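Local coordinates for protein acyl-coenzyme A oxidase acox-1.1 (Caenorhabditis elegans, PDB 5K3H) that catalyses the FAD-dependent desaturation of acyl-CoA side chains, passing electrons to oxygen, in the first step of peroxisomal beta-oxidation, at residues B[113-124]-B[140-149]. Sequence-based numbering, arbitrary orientation.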
ATOM      1  N   MET B 113       9.361 -14.104  20.420  1.00 25.36           N
ATOM      2  CA  MET B 113       9.093 -15.528  20.279  1.00 25.07           C
ATOM      3  C   MET B 113       8.015 -15.789  19.243  1.00 24.27           C
ATOM      4  O   MET B 113       7.373 -16.844  19.268  1.00 22.87           O
ATOM      5  CB  MET B 113       8.723 -16.129  21.635  1.00 26.18           C
ATOM      6  CG  MET B 113       9.904 -16.157  22.563  1.00 28.28           C
ATOM      7  SD  MET B 113       9.563 -16.918  24.153  1.00 31.64           S
ATOM      8  CE  MET B 113       9.089 -18.586  23.698  1.00 29.53           C
ATOM      9  N   ALA B 114       7.823 -14.842  18.331  1.00 23.16           N
ATOM     10  CA  ALA B 114       6.817 -14.973  17.284  1.00 23.37           C
ATOM     11  C   ALA B 114       7.013 -16.228  16.434  1.00 23.87           C
ATOM     12  O   ALA B 114       6.051 -16.924  16.112  1.00 24.78           O
ATOM     13  CB  ALA B 114       6.804 -13.732  16.404  1.00 22.92           C
ATOM     14  N   LEU B 115       8.260 -16.511  16.070  1.00 23.77           N
ATOM     15  CA  LEU B 115       8.568 -17.679  15.250  1.00 24.17           C
ATOM     16  C   LEU B 115       8.693 -18.955  16.080  1.00 24.01           C
ATOM     17  O   LEU B 115       8.495 -20.057  15.571  1.00 24.06           O
ATOM     18  CB  LEU B 115       9.846 -17.445  14.439  1.00 24.28           C
ATOM     19  CG  LEU B 115       9.653 -16.809  13.062  1.00 25.30           C
ATOM     20  CD1 LEU B 115       8.909 -17.755  12.133  1.00 25.92           C
ATOM     21  CD2 LEU B 115       8.918 -15.483  13.180  1.00 24.03           C
ATOM     22  N   HIS B 116       9.022 -18.796  17.357  1.00 27.19           N
ATOM     23  CA  HIS B 116       9.168 -19.933  18.265  1.00 27.77           C
ATOM     24  C   HIS B 116       7.960 -20.863  18.204  1.00 27.36           C
ATOM     25  O   HIS B 116       8.104 -22.097  18.195  1.00 26.87           O
ATOM     26  CB  HIS B 116       9.389 -19.418  19.683  1.00 28.64           C
ATOM     27  CG  HIS B 116       9.628 -20.501  20.674  1.00 29.66           C
ATOM     28  ND1 HIS B 116      10.875 -21.033  20.912  1.00 29.76           N
ATOM     29  CD2 HIS B 116       8.772 -21.150  21.498  1.00 29.73           C
ATOM     30  CE1 HIS B 116      10.775 -21.967  21.840  1.00 30.68           C
ATOM     31  NE2 HIS B 116       9.508 -22.061  22.207  1.00 31.22           N
ATOM     32  N   GLY B 117       6.756 -20.291  18.237  1.00 26.92           N
ATOM     33  CA  GLY B 117       5.534 -21.073  18.154  1.00 27.04           C
ATOM     34  C   GLY B 117       5.035 -21.365  16.752  1.00 27.13           C
ATOM     35  O   GLY B 117       4.403 -22.400  16.515  1.00 28.22           O
ATOM     36  N   VAL B 118       5.293 -20.447  15.816  1.00 27.43           N
ATOM     37  CA  VAL B 118       4.740 -20.570  14.469  1.00 28.77           C
ATOM     38  C   VAL B 118       5.488 -21.629  13.665  1.00 31.22           C
ATOM     39  O   VAL B 118       4.874 -22.427  12.949  1.00 30.71           O
ATOM     40  CB  VAL B 118       4.764 -19.199  13.753  1.00 29.00           C
ATOM     41  CG1 VAL B 118       4.396 -19.358  12.310  1.00 28.41           C
ATOM     42  CG2 VAL B 118       3.807 -18.217  14.403  1.00 28.21           C
ATOM     43  N   MET B 119       6.810 -21.670  13.775  1.00 31.13           N
ATOM     44  CA  MET B 119       7.611 -22.566  12.952  1.00 31.36           C
ATOM     45  C   MET B 119       8.491 -23.505  13.758  1.00 29.27           C
ATOM     46  O   MET B 119       8.598 -24.679  13.412  1.00 27.47           O
ATOM     47  CB  MET B 119       8.520 -21.758  11.999  1.00 34.91           C
ATOM     48  CG  MET B 119       7.818 -21.049  10.844  1.00 37.13           C
ATOM     49  SD  MET B 119       6.858 -22.131   9.771  1.00 47.09           S
ATOM     50  CE  MET B 119       8.005 -23.466   9.473  1.00 48.70           C
ATOM     51  N   PHE B 120       9.148 -23.020  14.810  1.00 31.55           N
ATOM     52  CA  PHE B 120      10.129 -23.846  15.513  1.00 31.19           C
ATOM     53  C   PHE B 120       9.480 -25.105  16.070  1.00 31.79           C
ATOM     54  O   PHE B 120       9.843 -26.234  15.700  1.00 32.43           O
ATOM     55  CB  PHE B 120      10.768 -23.025  16.636  1.00 30.52           C
ATOM     56  CG  PHE B 120      11.885 -23.716  17.358  1.00 29.52           C
ATOM     57  CD1 PHE B 120      12.990 -24.187  16.671  1.00 29.32           C
ATOM     58  CD2 PHE B 120      11.873 -23.816  18.743  1.00 28.85           C
ATOM     59  CE1 PHE B 120      14.051 -24.793  17.352  1.00 29.60           C
ATOM     60  CE2 PHE B 120      12.924 -24.405  19.434  1.00 29.73           C
ATOM     61  CZ  PHE B 120      14.015 -24.896  18.739  1.00 29.75           C
ATOM     62  N   ILE B 121       8.484 -24.930  16.941  1.00 34.69           N
ATOM     63  CA  ILE B 121       7.818 -26.081  17.550  1.00 31.99           C
ATOM     64  C   ILE B 121       7.114 -26.919  16.486  1.00 31.79           C
ATOM     65  O   ILE B 121       7.259 -28.159  16.507  1.00 30.63           O
ATOM     66  CB  ILE B 121       6.911 -25.628  18.693  1.00 32.20           C
ATOM     67  CG1 ILE B 121       7.759 -25.329  19.924  1.00 32.34           C
ATOM     68  CG2 ILE B 121       5.838 -26.647  18.988  1.00 32.62           C
ATOM     69  CD1 ILE B 121       7.089 -24.438  20.944  1.00 34.08           C
ATOM     70  N   PRO B 122       6.386 -26.338  15.515  1.00 29.93           N
ATOM     71  CA  PRO B 122       5.825 -27.199  14.451  1.00 30.47           C
ATOM     72  C   PRO B 122       6.872 -28.021  13.716  1.00 32.58           C
ATOM     73  O   PRO B 122       6.618 -29.189  13.390  1.00 34.31           O
ATOM     74  CB  PRO B 122       5.111 -26.195  13.534  1.00 29.73           C
ATOM     75  CG  PRO B 122       4.649 -25.135  14.484  1.00 29.99           C
ATOM     76  CD  PRO B 122       5.795 -24.989  15.480  1.00 29.68           C
ATOM     77  N   ALA B 123       8.054 -27.462  13.456  1.00 32.52           N
ATOM     78  CA  ALA B 123       9.094 -28.244  12.796  1.00 32.97           C
ATOM     79  C   ALA B 123       9.556 -29.409  13.680  1.00 34.67           C
ATOM     80  O   ALA B 123       9.792 -30.518  13.188  1.00 35.05           O
ATOM     81  CB  ALA B 123      10.252 -27.329  12.402  1.00 33.08           C
ATOM     82  N   LEU B 124       9.682 -29.181  14.993  1.00 32.57           N
ATOM     83  CA  LEU B 124      10.053 -30.265  15.902  1.00 34.36           C
ATOM     84  C   LEU B 124       9.008 -31.373  15.931  1.00 35.37           C
ATOM     85  O   LEU B 124       9.360 -32.557  15.951  1.00 33.70           O
ATOM     86  CB  LEU B 124      10.282 -29.730  17.314  1.00 36.16           C
ATOM     87  CG  LEU B 124      11.549 -28.913  17.492  1.00 37.84           C
ATOM     88  CD1 LEU B 124      11.591 -28.282  18.861  1.00 38.52           C
ATOM     89  CD2 LEU B 124      12.721 -29.868  17.296  1.00 37.33           C
ATOM     90  N   ALA B 140      11.487 -26.532  24.333  1.00 34.08           N
ATOM     91  CA  ALA B 140      10.844 -25.467  23.576  1.00 34.16           C
ATOM     92  C   ALA B 140       9.469 -25.166  24.150  1.00 33.75           C
ATOM     93  O   ALA B 140       9.126 -24.002  24.381  1.00 32.33           O
ATOM     94  CB  ALA B 140      10.761 -25.842  22.097  1.00 32.68           C
ATOM     95  N   LEU B 141       8.674 -26.212  24.418  1.00 33.46           N
ATOM     96  CA  LEU B 141       7.346 -25.997  24.999  1.00 35.68           C
ATOM     97  C   LEU B 141       7.438 -25.344  26.373  1.00 34.46           C
ATOM     98  O   LEU B 141       6.593 -24.514  26.730  1.00 36.24           O
ATOM     99  CB  LEU B 141       6.572 -27.314  25.078  1.00 35.88           C
ATOM    100  CG  LEU B 141       6.035 -27.825  23.737  1.00 37.46           C
ATOM    101  CD1 LEU B 141       5.478 -29.249  23.859  1.00 38.50           C
ATOM    102  CD2 LEU B 141       4.972 -26.884  23.184  1.00 36.68           C
ATOM    103  N   ARG B 142       8.469 -25.671  27.140  1.00 36.51           N
ATOM    104  CA  ARG B 142       8.672 -25.041  28.439  1.00 37.20           C
ATOM    105  C   ARG B 142       9.337 -23.677  28.335  1.00 37.20           C
ATOM    106  O   ARG B 142       9.565 -23.036  29.371  1.00 37.07           O
ATOM    107  CB  ARG B 142       9.513 -25.950  29.335  1.00 37.21           C
ATOM    108  CG  ARG B 142       8.801 -27.211  29.798  1.00 39.54           C
ATOM    109  CD  ARG B 142       9.785 -28.086  30.552  1.00 41.87           C
ATOM    110  NE  ARG B 142      10.441 -27.267  31.570  1.00 43.48           N
ATOM    111  CZ  ARG B 142       9.909 -26.946  32.742  1.00 47.21           C
ATOM    112  NH1 ARG B 142       8.693 -27.380  33.066  1.00 48.41           N
ATOM    113  NH2 ARG B 142      10.587 -26.176  33.580  1.00 48.06           N
ATOM    114  N   ARG B 143       9.675 -23.242  27.119  1.00 36.39           N
ATOM    115  CA  ARG B 143      10.299 -21.946  26.875  1.00 35.33           C
ATOM    116  C   ARG B 143      11.651 -21.849  27.573  1.00 33.24           C
ATOM    117  O   ARG B 143      12.053 -20.761  28.009  1.00 31.86           O
ATOM    118  CB  ARG B 143       9.375 -20.787  27.276  1.00 37.31           C
ATOM    119  CG  ARG B 143       8.004 -20.832  26.577  1.00 39.53           C
ATOM    120  CD  ARG B 143       7.095 -19.622  26.885  1.00 41.19           C
ATOM    121  NE  ARG B 143       6.144 -19.370  25.784  1.00 46.61           N
ATOM    122  CZ  ARG B 143       4.982 -18.717  25.898  1.00 48.45           C
ATOM    123  NH1 ARG B 143       4.596 -18.250  27.066  1.00 49.21           N
ATOM    124  NH2 ARG B 143       4.192 -18.534  24.847  1.00 46.06           N
ATOM    125  N   GLU B 144      12.353 -22.993  27.704  1.00 33.80           N
ATOM    126  CA  GLU B 144      13.730 -22.988  28.206  1.00 35.11           C
ATOM    127  C   GLU B 144      14.701 -22.462  27.174  1.00 34.15           C
ATOM    128  O   GLU B 144      15.801 -22.017  27.536  1.00 33.61           O
ATOM    129  CB  GLU B 144      14.200 -24.385  28.612  1.00 36.55           C
ATOM    130  CG  GLU B 144      13.406 -25.040  29.714  1.00 38.45           C
ATOM    131  CD  GLU B 144      13.935 -26.422  30.073  1.00 39.42           C
ATOM    132  OE1 GLU B 144      15.147 -26.688  29.887  1.00 37.27           O
ATOM    133  OE2 GLU B 144      13.116 -27.270  30.486  1.00 42.11           O
ATOM    134  N   ILE B 145      14.307 -22.530  25.897  1.00 32.79           N
ATOM    135  CA  ILE B 145      15.090 -22.083  24.758  1.00 32.45           C
ATOM    136  C   ILE B 145      14.185 -21.258  23.855  1.00 32.13           C
ATOM    137  O   ILE B 145      12.953 -21.311  23.941  1.00 34.21           O
ATOM    138  CB  ILE B 145      15.699 -23.270  23.982  1.00 32.90           C
ATOM    139  CG1 ILE B 145      14.602 -24.237  23.531  1.00 33.30           C
ATOM    140  CG2 ILE B 145      16.741 -23.971  24.823  1.00 33.39           C
ATOM    141  CD1 ILE B 145      15.136 -25.381  22.674  1.00 33.67           C
ATOM    142  N   ILE B 146      14.813 -20.463  22.998  1.00 30.12           N
ATOM    143  CA  ILE B 146      14.094 -19.672  22.014  1.00 30.00           C
ATOM    144  C   ILE B 146      14.602 -20.097  20.646  1.00 29.56           C
ATOM    145  O   ILE B 146      15.808 -20.019  20.367  1.00 28.32           O
ATOM    146  CB  ILE B 146      14.276 -18.166  22.248  1.00 29.64           C
ATOM    147  CG1 ILE B 146      13.764 -17.788  23.636  1.00 29.48           C
ATOM    148  CG2 ILE B 146      13.561 -17.359  21.180  1.00 29.77           C
ATOM    149  CD1 ILE B 146      13.988 -16.345  23.989  1.00 29.72           C
ATOM    150  N   GLY B 147      13.684 -20.547  19.794  1.00 26.95           N
ATOM    151  CA  GLY B 147      14.050 -21.086  18.508  1.00 27.83           C
ATOM    152  C   GLY B 147      13.287 -20.408  17.388  1.00 27.82           C
ATOM    153  O   GLY B 147      12.286 -19.719  17.596  1.00 27.70           O
ATOM    154  N   THR B 148      13.804 -20.612  16.182  1.00 26.48           N
ATOM    155  CA  THR B 148      13.165 -20.168  14.957  1.00 25.79           C
ATOM    156  C   THR B 148      13.458 -21.221  13.894  1.00 26.34           C
ATOM    157  O   THR B 148      14.075 -22.255  14.167  1.00 25.57           O
ATOM    158  CB  THR B 148      13.654 -18.755  14.581  1.00 25.88           C
ATOM    159  OG1 THR B 148      12.998 -18.296  13.390  1.00 25.68           O
ATOM    160  CG2 THR B 148      15.168 -18.747  14.370  1.00 26.43           C
ATOM    161  N   TYR B 149      13.004 -20.956  12.674  1.00 25.57           N
ATOM    162  CA  TYR B 149      13.178 -21.864  11.550  1.00 26.38           C
ATOM    163  C   TYR B 149      13.941 -21.097  10.476  1.00 26.30           C
ATOM    164  O   TYR B 149      13.516 -20.017  10.060  1.00 23.44           O
ATOM    165  CB  TYR B 149      11.812 -22.342  11.057  1.00 28.49           C
ATOM    166  CG  TYR B 149      11.852 -23.427  10.017  1.00 30.19           C
ATOM    167  CD1 TYR B 149      11.919 -24.750  10.397  1.00 30.53           C
ATOM    168  CD2 TYR B 149      11.800 -23.141   8.666  1.00 32.25           C
ATOM    169  CE1 TYR B 149      11.949 -25.766   9.468  1.00 31.67           C
ATOM    170  CE2 TYR B 149      11.833 -24.167   7.718  1.00 32.64           C
ATOM    171  CZ  TYR B 149      11.908 -25.473   8.138  1.00 32.26           C
ATOM    172  OH  TYR B 149      11.945 -26.506   7.236  1.00 35.91           O
TER
HETATM  173  O   HOH W   1      11.096 -17.263  18.009  1.00 23.38           O
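H116, on helix 114-127, bonds with one ring nitrogen to A140 near the end of helix 130-141 and with the other to G147. ND1 accepts the backbone N-H of G147 at 3.1 Å, squarely in the ring plane, while NE2 donates to A140 O at 2.9 Å. The ring gets there with CG anti to the backbone N (chi1 -177°). A140 O also takes the N-H of R143, from the opposite face of its carbonyl plane, in the Schellman turn that ends helix 130-141. With an alanine here instead of H116, the G147 N-H is likely to lose its acceptor, and A140 O to keep just the R143 N-H of these two donors.

The tightest packing is next door: G147 CA sits 3.4 Å from the centroid of the F120 ring, nearly on its normal, a CH-pi contact so close that a CB pointing this way would strike the ring. Beside it, A140 CB fits as a knob among H116, F120, I121 and L124. A water bridges the two backbones, donating to G147 O and accepting weakly from H116 N.

Toward solvent the fit is looser, I121 CD1 meeting CD2 of exposed L141 at 3.9 Å. At the rim M119, bent at chi2 and chi3, lays CE over one face of Y149, a CH-pi contact; Y149 belongs to the experimentally established FAD site shared across the dimer.

Helix segment 114-124 crosses strand residues 147-149 at 73°. The contact joins both helices of this acyl-CoA oxidase N-terminal region to the mixed sheet, where strand 147-150 runs parallel to 199-208; F120 reaches V201 and M219, while M113 and I146 pack on M665 and L662 of the second subunit.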